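Local structure of arylsulfatase (7AJ0) at residues A[55-60]-A[266-271]; A[155-160]-A[180-185]. The protein is a calcium-binding, hexameric sulfatase that acts on fucoidan, probably hydrolysing its sulfate esters in an exo manner. All blocks are in the same frame, centred on the assembly; numbering follows the deposited sequence.

Overall arrangement
Contact 1 joins two central strands of the sulfatase fold and places D60 on the calcium ion; contact 2 lies within the chain loop that contact 1 closes and brings K157 to the same site. Their centres are about 11 Å apart. The main bridge is the salt bridge between D60 OD2 and K157 NZ, 2.7 Å long, which ties the lysine of contact 2 to a metal ligand whose other oxygen holds the ion; the nearest atom of the K157 side chain is about 4 Å from the calcium. Farther from the metal, S269 OG and Q183 OE1, 2.5 Å apart, form a probable hydrogen bond. D61, C102, D325 and N326 complete the metal site.

Contact 1: residues A[55-60]-A[266-271]; sequences LVLLVD and HSFSKI. With CA (calcium ion), chain G.
The calcium site of this sulfatase sits at the carboxyl end of two parallel strands of the central sheet, 53-59 and 262-267. H266 bonds through both its N and its O to strand 53-59, spanning L57: its N donates to V56 O, while L58 N reaches H266 O over 2.9 Å in an almost straight bond (177°). F268 N gives L58 O only a weak bond, and a water links that oxygen with F268 O and with S267 OG, which also bonds to K157 O. Past the strand ends a cis peptide before I271 turns K270 O and I271 N to the same side, where they grip the D60 backbone: D60 N to K270 O is 2.9 Å and I271 N to D60 O 2.8 Å, both on in-plane lone pairs. With CG anti to its N (chi1 -163°), D60 puts OD1 2.2 Å from the calcium, while OD2 forms a salt bridge with K157. H266 CD2 stands 3.6 Å above the centre of the F268 ring, and V59 CG2 crosses obliquely to F268 CD2 at 3.8 Å. L57 and F268 pack on helix 290-311, at L305 and I301, and on its other edge strand 53-59 pairs in parallel with strand 318-324.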
loop_
_atom_site.group_PDB
_atom_site.type_symbol
_atom_site.label_atom_id
_atom_site.label_comp_id
_atom_site.label_asym_id
_atom_site.label_seq_id
_atom_site.Cartn_x
_atom_site.Cartn_y
_atom_site.Cartn_z
ATOM N N LEU A 55 -32.314 -18.428 29.476
ATOM C CA LEU A 55 -31.507 -19.286 28.625
ATOM C C LEU A 55 -30.669 -18.387 27.731
ATOM O O LEU A 55 -31.217 -17.635 26.918
ATOM C CB LEU A 55 -32.382 -20.222 27.788
ATOM C CG LEU A 55 -31.653 -21.092 26.765
ATOM C CD1 LEU A 55 -30.733 -22.092 27.445
ATOM C CD2 LEU A 55 -32.660 -21.804 25.868
ATOM N N VAL A 56 -29.355 -18.437 27.909
ATOM C CA VAL A 56 -28.424 -17.665 27.098
ATOM C C VAL A 56 -27.773 -18.628 26.114
ATOM O O VAL A 56 -26.987 -19.496 26.509
ATOM C CB VAL A 56 -27.374 -16.950 27.958
ATOM C CG1 VAL A 56 -26.479 -16.081 27.083
ATOM C CG2 VAL A 56 -28.045 -16.119 29.039
ATOM N N LEU A 57 -28.114 -18.493 24.834
ATOM C CA LEU A 57 -27.497 -19.280 23.771
ATOM C C LEU A 57 -26.297 -18.497 23.250
ATOM O O LEU A 57 -26.458 -17.469 22.582
ATOM C CB LEU A 57 -28.493 -19.567 22.654
ATOM C CG LEU A 57 -29.723 -20.387 23.042
ATOM C CD1 LEU A 57 -30.715 -20.434 21.889
ATOM C CD2 LEU A 57 -29.314 -21.788 23.462
ATOM N N LEU A 58 -25.100 -18.976 23.560
ATOM C CA LEU A 58 -23.860 -18.268 23.263
ATOM C C LEU A 58 -23.114 -19.047 22.188
ATOM O O LEU A 58 -22.529 -20.098 22.464
ATOM C CB LEU A 58 -23.024 -18.112 24.528
ATOM C CG LEU A 58 -21.822 -17.173 24.470
ATOM C CD1 LEU A 58 -22.246 -15.740 24.189
ATOM C CD2 LEU A 58 -21.058 -17.263 25.783
ATOM N N VAL A 59 -23.142 -18.535 20.967
ATOM C CA VAL A 59 -22.405 -19.129 19.859
ATOM C C VAL A 59 -21.006 -18.531 19.830
ATOM O O VAL A 59 -20.810 -17.349 20.135
ATOM C CB VAL A 59 -23.138 -18.905 18.525
ATOM C CG1 VAL A 59 -22.465 -19.696 17.414
ATOM C CG2 VAL A 59 -24.598 -19.300 18.655
ATOM N N ASP A 60 -20.026 -19.348 19.459
ATOM C CA ASP A 60 -18.626 -18.949 19.488
ATOM C C ASP A 60 -18.210 -18.404 18.128
ATOM O O ASP A 60 -18.422 -19.055 17.100
ATOM C CB ASP A 60 -17.751 -20.143 19.881
ATOM C CG ASP A 60 -16.361 -19.734 20.327
ATOM O OD1 ASP A 60 -16.063 -18.525 20.336
ATOM O OD2 ASP A 60 -15.564 -20.630 20.676
ATOM N N HIS A 266 -25.915 -21.953 27.644
ATOM C CA HIS A 266 -25.541 -22.992 26.692
ATOM C C HIS A 266 -24.503 -22.404 25.744
ATOM O O HIS A 266 -24.836 -21.600 24.867
ATOM C CB HIS A 266 -26.750 -23.506 25.923
ATOM C CG HIS A 266 -26.442 -24.678 25.046
ATOM N ND1 HIS A 266 -26.510 -25.981 25.492
ATOM C CD2 HIS A 266 -26.037 -24.744 23.755
ATOM C CE1 HIS A 266 -26.176 -26.799 24.510
ATOM N NE2 HIS A 266 -25.885 -26.073 23.445
ATOM N N SER A 267 -23.250 -22.806 25.918
ATOM C CA SER A 267 -22.107 -22.206 25.235
ATOM C C SER A 267 -21.620 -23.174 24.162
ATOM O O SER A 267 -20.788 -24.042 24.419
ATOM C CB SER A 267 -21.010 -21.874 26.257
ATOM O OG SER A 267 -19.832 -21.397 25.632
ATOM N N PHE A 268 -22.147 -23.013 22.948
ATOM C CA PHE A 268 -21.735 -23.859 21.841
ATOM C C PHE A 268 -20.217 -23.857 21.703
ATOM O O PHE A 268 -19.555 -22.841 21.936
ATOM C CB PHE A 268 -22.338 -23.374 20.519
ATOM C CG PHE A 268 -23.830 -23.476 20.443
ATOM C CD1 PHE A 268 -24.435 -24.635 19.995
ATOM C CD2 PHE A 268 -24.627 -22.399 20.785
ATOM C CE1 PHE A 268 -25.807 -24.727 19.910
ATOM C CE2 PHE A 268 -26.001 -22.485 20.702
ATOM C CZ PHE A 268 -26.590 -23.650 20.261
ATOM N N SER A 269 -19.665 -25.005 21.308
ATOM C CA SER A 269 -18.282 -25.022 20.848
ATOM C C SER A 269 -18.170 -24.400 19.461
ATOM O O SER A 269 -17.197 -23.700 19.161
ATOM C CB SER A 269 -17.739 -26.448 20.831
ATOM O OG SER A 269 -16.444 -26.479 20.252
ATOM N N LYS A 270 -19.152 -24.647 18.603
ATOM C CA LYS A 270 -19.177 -24.021 17.288
ATOM C C LYS A 270 -19.410 -22.520 17.430
ATOM O O LYS A 270 -20.032 -22.064 18.392
ATOM C CB LYS A 270 -20.264 -24.659 16.428
ATOM C CG LYS A 270 -19.939 -26.077 15.998
ATOM C CD LYS A 270 -21.196 -26.868 15.675
ATOM C CE LYS A 270 -20.848 -28.281 15.217
ATOM N NZ LYS A 270 -20.044 -29.028 16.228
ATOM N N ILE A 271 -18.908 -21.737 16.463
ATOM C CA ILE A 271 -18.238 -22.215 15.266
ATOM C C ILE A 271 -16.730 -21.960 15.325
ATOM O O ILE A 271 -16.115 -21.550 14.339
ATOM C CB ILE A 271 -18.825 -21.538 13.998
ATOM C CG1 ILE A 271 -18.723 -20.012 14.109
ATOM C CG2 ILE A 271 -20.274 -21.949 13.795
ATOM C CD1 ILE A 271 -19.070 -19.289 12.829
HETATM CA CA CA G . -15.044 -16.638 20.705
HETATM O O HOH W 1 -19.954 -20.368 22.953
#

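Contact 2: residues A[155-160]-A[180-185]; sequences IGKWHV and PSVQSD
The G-K-W-H sequence at 156-159, part of a signature of the sulfatase family, leaves strand 151-155 and packs against the loop that leads into helix 183-187, beside the calcium site. H159 and V182 lie at the heart of the contact. The H159 backbone is left-handed (phi 65°), and its N donates to P180 O over 3.0 Å, approaching from 48° above the carbonyl plane. The imidazole is laid over V182: the CB of that valine stands beneath the centre of one ring face, 3.8 Å from the centroid and nearly on the normal, a CH-pi contact. At the root of the ring, S181 O comes to 3.3 Å from H159 CB. V182 takes the rotamer with CG1 in the crowded position between N and carbonyl carbon; CG1 thereby lies under the NE2 and CE1 side of the imidazole, while CG2 meets K157 CE at 3.8 Å. The lysine runs alongside, extended throughout, its CG 3.6 Å from S181 O, and its ammonium goes on to D60. An alanine in place of H159 removes the ring that lies over V182 and would probably loosen the packing of the 180-182 loop on the 156-159 segment. W158 turns its ring away from the helix loop, where V160 CB sits over one face toward the rim and NE1 bonds to M166 O. On the far side, the S181 hydroxyl donates over 2.8 Å to D185 OD2, which accepts it on its anti lone pair.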
loop_
_atom_site.group_PDB
_atom_site.type_symbol
_atom_site.label_atom_id
_atom_site.label_comp_id
_atom_site.label_asym_id
_atom_site.label_seq_id
_atom_site.Cartn_x
_atom_site.Cartn_y
_atom_site.Cartn_z
ATOM N N ILE A 155 -23.069 -24.999 30.335
ATOM C CA ILE A 155 -22.870 -26.218 29.564
ATOM C C ILE A 155 -22.235 -25.820 28.242
ATOM O O ILE A 155 -22.869 -25.153 27.416
ATOM C CB ILE A 155 -24.183 -26.985 29.352
ATOM C CG1 ILE A 155 -24.667 -27.539 30.697
ATOM C CG2 ILE A 155 -23.991 -28.089 28.328
ATOM C CD1 ILE A 155 -25.994 -28.263 30.642
ATOM N N GLY A 156 -20.980 -26.218 28.048
ATOM C CA GLY A 156 -20.273 -25.921 26.819
ATOM C C GLY A 156 -18.904 -25.312 27.043
ATOM O O GLY A 156 -18.192 -25.683 27.980
ATOM N N LYS A 157 -18.532 -24.365 26.188
ATOM C CA LYS A 157 -17.201 -23.779 26.257
ATOM C C LYS A 157 -17.090 -22.819 27.436
ATOM O O LYS A 157 -17.979 -21.999 27.680
ATOM C CB LYS A 157 -16.885 -23.051 24.950
ATOM C CG LYS A 157 -15.560 -22.308 24.951
ATOM C CD LYS A 157 -15.408 -21.456 23.697
ATOM C CE LYS A 157 -14.268 -20.464 23.848
ATOM N NZ LYS A 157 -14.214 -19.491 22.724
ATOM N N TRP A 158 -15.977 -22.921 28.165
ATOM C CA TRP A 158 -15.685 -22.020 29.276
ATOM C C TRP A 158 -14.646 -20.994 28.842
ATOM O O TRP A 158 -14.989 -19.852 28.520
ATOM C CB TRP A 158 -15.194 -22.813 30.483
ATOM C CG TRP A 158 -14.918 -21.999 31.713
ATOM C CD1 TRP A 158 -13.821 -22.093 32.520
ATOM C CD2 TRP A 158 -15.747 -20.977 32.282
ATOM N NE1 TRP A 158 -13.917 -21.198 33.558
ATOM C CE2 TRP A 158 -15.090 -20.502 33.435
ATOM C CE3 TRP A 158 -16.981 -20.420 31.931
ATOM C CZ2 TRP A 158 -15.624 -19.495 34.234
ATOM C CZ3 TRP A 158 -17.508 -19.421 32.728
ATOM C CH2 TRP A 158 -16.830 -18.968 33.865
ATOM N N HIS A 159 -13.375 -21.389 28.830
ATOM C CA HIS A 159 -12.297 -20.544 28.320
ATOM C C HIS A 159 -12.117 -19.283 29.162
ATOM O O HIS A 159 -11.675 -18.247 28.657
ATOM C CB HIS A 159 -12.546 -20.173 26.854
ATOM C CG HIS A 159 -11.298 -20.006 26.046
ATOM N ND1 HIS A 159 -11.293 -19.418 24.799
ATOM C CD2 HIS A 159 -10.015 -20.360 26.300
ATOM C CE1 HIS A 159 -10.061 -19.410 24.323
ATOM N NE2 HIS A 159 -9.267 -19.976 25.214
ATOM N N VAL A 160 -12.462 -19.358 30.447
ATOM C CA VAL A 160 -12.206 -18.262 31.374
ATOM C C VAL A 160 -11.364 -18.796 32.528
ATOM O O VAL A 160 -11.530 -18.377 33.679
ATOM C CB VAL A 160 -13.508 -17.632 31.902
ATOM C CG1 VAL A 160 -13.219 -16.260 32.514
ATOM C CG2 VAL A 160 -14.547 -17.528 30.797
ATOM N N PRO A 180 -13.134 -26.966 29.359
ATOM C CA PRO A 180 -12.361 -25.969 30.119
ATOM C C PRO A 180 -11.703 -24.920 29.239
ATOM O O PRO A 180 -11.673 -23.742 29.606
ATOM C CB PRO A 180 -11.325 -26.827 30.864
ATOM C CG PRO A 180 -11.983 -28.155 31.013
ATOM C CD PRO A 180 -12.811 -28.347 29.768
ATOM N N SER A 181 -11.180 -25.315 28.086
ATOM C CA SER A 181 -10.433 -24.407 27.209
ATOM C C SER A 181 -11.307 -24.096 25.961
ATOM O O SER A 181 -12.276 -23.378 26.093
ATOM C CB SER A 181 -9.080 -25.006 26.844
ATOM O OG SER A 181 -9.211 -26.194 26.102
ATOM N N VAL A 182 -10.971 -24.671 24.815
ATOM C CA VAL A 182 -11.559 -24.219 23.550
ATOM C C VAL A 182 -11.372 -25.307 22.507
ATOM O O VAL A 182 -10.504 -26.163 22.635
ATOM C CB VAL A 182 -10.921 -22.872 23.113
ATOM C CG1 VAL A 182 -9.407 -23.030 22.924
ATOM C CG2 VAL A 182 -11.569 -22.333 21.850
ATOM N N GLN A 183 -12.203 -25.272 21.458
ATOM C CA GLN A 183 -12.174 -26.315 20.433
ATOM C C GLN A 183 -10.774 -26.491 19.849
ATOM O O GLN A 183 -10.281 -27.618 19.712
ATOM C CB GLN A 183 -13.182 -25.984 19.334
ATOM C CG GLN A 183 -13.156 -26.901 18.113
ATOM C CD GLN A 183 -14.166 -28.035 18.194
ATOM O OE1 GLN A 183 -14.925 -28.147 19.159
ATOM N NE2 GLN A 183 -14.181 -28.882 17.171
ATOM N N SER A 184 -10.127 -25.386 19.472
ATOM C CA SER A 184 -8.821 -25.480 18.826
ATOM C C SER A 184 -7.801 -26.188 19.709
ATOM O O SER A 184 -6.856 -26.798 19.198
ATOM C CB SER A 184 -8.324 -24.083 18.455
ATOM O OG SER A 184 -8.387 -23.210 19.570
ATOM N N ASP A 185 -7.972 -26.118 21.032
ATOM C CA ASP A 185 -7.059 -26.820 21.927
ATOM C C ASP A 185 -7.137 -28.326 21.713
ATOM O O ASP A 185 -6.124 -29.029 21.815
ATOM C CB ASP A 185 -7.379 -26.459 23.378
ATOM C CG ASP A 185 -6.343 -26.984 24.354
ATOM O OD1 ASP A 185 -5.301 -27.503 23.899
ATOM O OD2 ASP A 185 -6.574 -26.878 25.577
#